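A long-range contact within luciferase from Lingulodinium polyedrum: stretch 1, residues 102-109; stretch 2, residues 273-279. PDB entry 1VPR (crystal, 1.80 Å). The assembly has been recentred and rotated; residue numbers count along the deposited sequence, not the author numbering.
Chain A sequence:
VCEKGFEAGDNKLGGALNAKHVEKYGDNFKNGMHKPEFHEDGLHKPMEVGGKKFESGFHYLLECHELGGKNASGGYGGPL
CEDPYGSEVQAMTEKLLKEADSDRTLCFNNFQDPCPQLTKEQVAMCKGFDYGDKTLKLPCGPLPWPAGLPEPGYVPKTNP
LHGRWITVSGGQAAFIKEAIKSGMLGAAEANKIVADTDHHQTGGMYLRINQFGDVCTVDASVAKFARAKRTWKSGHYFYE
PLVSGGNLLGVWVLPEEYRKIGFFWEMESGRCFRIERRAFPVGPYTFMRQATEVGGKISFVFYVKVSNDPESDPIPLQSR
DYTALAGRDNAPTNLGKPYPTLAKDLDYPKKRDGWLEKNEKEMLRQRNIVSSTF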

# COMPACT_ATOMS: atom_id res chain seq x y z
N SER A 102 -14.93 15.19 -10.58
CA SER A 102 -14.94 16.64 -10.77
C SER A 102 -14.10 17.37 -9.75
O SER A 102 -13.99 18.60 -9.80
CB SER A 102 -16.37 17.17 -10.66
OG SER A 102 -17.24 16.37 -11.42
N ASP A 103 -13.50 16.62 -8.82
CA ASP A 103 -12.69 17.23 -7.77
C ASP A 103 -11.42 17.87 -8.31
O ASP A 103 -10.55 17.19 -8.85
CB ASP A 103 -12.33 16.18 -6.71
CG ASP A 103 -11.83 16.81 -5.41
OD1 ASP A 103 -11.33 17.97 -5.44
OD2 ASP A 103 -11.93 16.15 -4.35
N ARG A 104 -11.30 19.18 -8.14
CA ARG A 104 -10.13 19.90 -8.63
C ARG A 104 -9.17 20.26 -7.50
O ARG A 104 -8.30 21.11 -7.68
CB ARG A 104 -10.57 21.18 -9.37
CG ARG A 104 -11.53 20.93 -10.55
CD ARG A 104 -11.00 19.89 -11.53
NE ARG A 104 -12.00 19.56 -12.54
CZ ARG A 104 -12.03 18.42 -13.24
NH1 ARG A 104 -11.10 17.49 -13.05
NH2 ARG A 104 -13.00 18.21 -14.13
N THR A 105 -9.31 19.61 -6.35
CA THR A 105 -8.41 19.91 -5.23
C THR A 105 -7.36 18.83 -5.04
O THR A 105 -6.70 18.79 -4.00
CB THR A 105 -9.19 20.04 -3.88
OG1 THR A 105 -9.74 18.76 -3.54
CG2 THR A 105 -10.36 21.06 -3.99
N LEU A 106 -7.19 17.96 -6.03
CA LEU A 106 -6.20 16.88 -5.91
C LEU A 106 -4.76 17.35 -5.90
O LEU A 106 -4.42 18.39 -6.47
CB LEU A 106 -6.38 15.87 -7.03
CG LEU A 106 -7.64 15.06 -6.89
CD1 LEU A 106 -7.88 14.33 -8.19
CD2 LEU A 106 -7.49 14.07 -5.73
N CYS A 107 -3.91 16.56 -5.24
CA CYS A 107 -2.49 16.82 -5.09
C CYS A 107 -1.80 16.95 -6.43
O CYS A 107 -2.36 16.59 -7.47
CB CYS A 107 -1.83 15.67 -4.31
SG CYS A 107 -2.10 14.04 -5.10
N PHE A 108 -0.58 17.48 -6.39
CA PHE A 108 0.25 17.68 -7.58
C PHE A 108 -0.47 18.52 -8.64
O PHE A 108 -0.27 18.33 -9.84
CB PHE A 108 0.67 16.33 -8.19
CG PHE A 108 1.68 15.57 -7.37
CD1 PHE A 108 1.27 14.56 -6.51
CD2 PHE A 108 3.05 15.87 -7.45
CE1 PHE A 108 2.20 13.85 -5.73
CE2 PHE A 108 3.99 15.17 -6.68
CZ PHE A 108 3.56 14.15 -5.81
N ASN A 109 -1.31 19.45 -8.18
CA ASN A 109 -2.09 20.30 -9.08
C ASN A 109 -2.95 19.42 -9.97
O ASN A 109 -2.96 19.57 -11.19
CB ASN A 109 -1.17 21.18 -9.92
CG ASN A 109 -0.55 22.28 -9.10
OD1 ASN A 109 -1.25 22.99 -8.37
ND2 ASN A 109 0.77 22.44 -9.20
N PHE A 273 4.23 6.56 -9.45
CA PHE A 273 2.80 6.70 -9.15
C PHE A 273 2.68 7.80 -8.12
O PHE A 273 3.40 7.82 -7.12
CB PHE A 273 2.22 5.40 -8.55
CG PHE A 273 2.05 4.28 -9.55
CD1 PHE A 273 3.14 3.55 -9.98
CD2 PHE A 273 0.78 3.95 -10.04
CE1 PHE A 273 3.00 2.51 -10.89
CE2 PHE A 273 0.62 2.91 -10.95
CZ PHE A 273 1.73 2.19 -11.38
N ARG A 274 1.76 8.73 -8.34
CA ARG A 274 1.62 9.80 -7.38
C ARG A 274 0.31 9.57 -6.67
O ARG A 274 -0.64 9.08 -7.27
CB ARG A 274 1.71 11.14 -8.11
CG ARG A 274 3.15 11.42 -8.56
CD ARG A 274 3.25 12.71 -9.39
NE ARG A 274 2.44 12.57 -10.59
CZ ARG A 274 2.15 13.57 -11.41
NH1 ARG A 274 2.61 14.79 -11.14
NH2 ARG A 274 1.36 13.36 -12.46
N ILE A 275 0.24 9.93 -5.40
CA ILE A 275 -0.94 9.56 -4.63
C ILE A 275 -1.27 10.44 -3.45
O ILE A 275 -0.40 11.14 -2.93
CB ILE A 275 -0.71 8.09 -4.14
CG1 ILE A 275 -1.88 7.57 -3.29
CG2 ILE A 275 0.60 8.03 -3.30
CD1 ILE A 275 -1.63 6.11 -2.87
N GLU A 276 -2.55 10.46 -3.07
CA GLU A 276 -2.97 11.19 -1.88
C GLU A 276 -4.00 10.35 -1.14
O GLU A 276 -4.68 9.49 -1.74
CB GLU A 276 -3.60 12.56 -2.20
CG GLU A 276 -4.92 12.55 -2.98
CD GLU A 276 -5.72 13.80 -2.71
OE1 GLU A 276 -5.23 14.89 -3.09
OE2 GLU A 276 -6.82 13.71 -2.09
N ARG A 277 -4.08 10.57 0.18
CA ARG A 277 -5.12 9.94 1.01
C ARG A 277 -5.64 11.09 1.83
O ARG A 277 -4.84 11.81 2.44
CB ARG A 277 -4.58 8.88 1.95
CG ARG A 277 -4.33 7.50 1.29
CD ARG A 277 -3.52 6.58 2.21
NE ARG A 277 -3.47 5.23 1.65
CZ ARG A 277 -2.71 4.25 2.13
NH1 ARG A 277 -1.93 4.48 3.18
NH2 ARG A 277 -2.71 3.05 1.55
N ARG A 278 -6.95 11.27 1.86
CA ARG A 278 -7.56 12.33 2.66
C ARG A 278 -8.74 11.77 3.43
O ARG A 278 -9.48 10.91 2.93
CB ARG A 278 -8.01 13.52 1.79
CG ARG A 278 -9.18 13.27 0.86
CD ARG A 278 -9.65 14.59 0.20
NE ARG A 278 -8.68 15.08 -0.79
CZ ARG A 278 -8.84 16.19 -1.50
NH1 ARG A 278 -7.91 16.54 -2.38
NH2 ARG A 278 -9.91 16.97 -1.33
N ALA A 279 -8.90 12.25 4.67
CA ALA A 279 -10.00 11.83 5.52
C ALA A 279 -10.98 12.99 5.64
O ALA A 279 -10.55 14.13 5.82
CB ALA A 279 -9.48 11.45 6.91

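A β-strand meeting another segment offers it one face, because its side chains alternate, and the contact between residues 273-279 and 102-109 of this luciferase illustrates the principle well. Arg-274, Glu-276 and Arg-278 direct their CA-to-CB bonds toward stretch 1 and account for most of the strand's share of the interface.

At Arg-274 the contact is made by the aliphatic part of a charged side chain. Its CD sits 3.6 Å from the centroid of the Phe-108 ring and only 6° off the ring normal, a CH-pi contact over the face, while its CB comes within 3.6 Å of Phe-108 CE1. The guanidinium adds little: Arg-274 CZ is 5.0 Å from the ring centroid, at most a weak cation-pi attraction.

Ile-275 points away, and contributes chiefly through its backbone, with its O 4.0 Å from Cys-107 SG.

Glu-276 combines polar and nonpolar contacts. Its OE1 accepts a hydrogen bond from the backbone N of Cys-107 at 3.0 Å, so the carboxylate pins the main chain of stretch 1 at Cys-107, where the two backbones approach closely. Around this bond, Cys-107 SG packs 3.6 Å from Glu-276 CB, and Leu-106 CD2 lies 3.5 Å from Glu-276 CD.

Two residues further on, Arg-278 is held by the same glutamate through a salt bridge, NE to Glu-276 OE2 at 2.7 Å. This leaves its guanidinium positioned to grip Thr-105: NH1 donates to the backbone O at 3.0 Å and to OG1 at 3.1 Å, and NH2 donates to OG1 at 2.8 Å, near the guanidinium plane. Thr-105 OG1 in turn donates to Asp-103 OD1 at 2.6 Å. Asp-103 OD2 lies over the guanidinium face, 3.7 Å from Arg-278 NH2, a long salt bridge in which charge acts without a directed hydrogen bond.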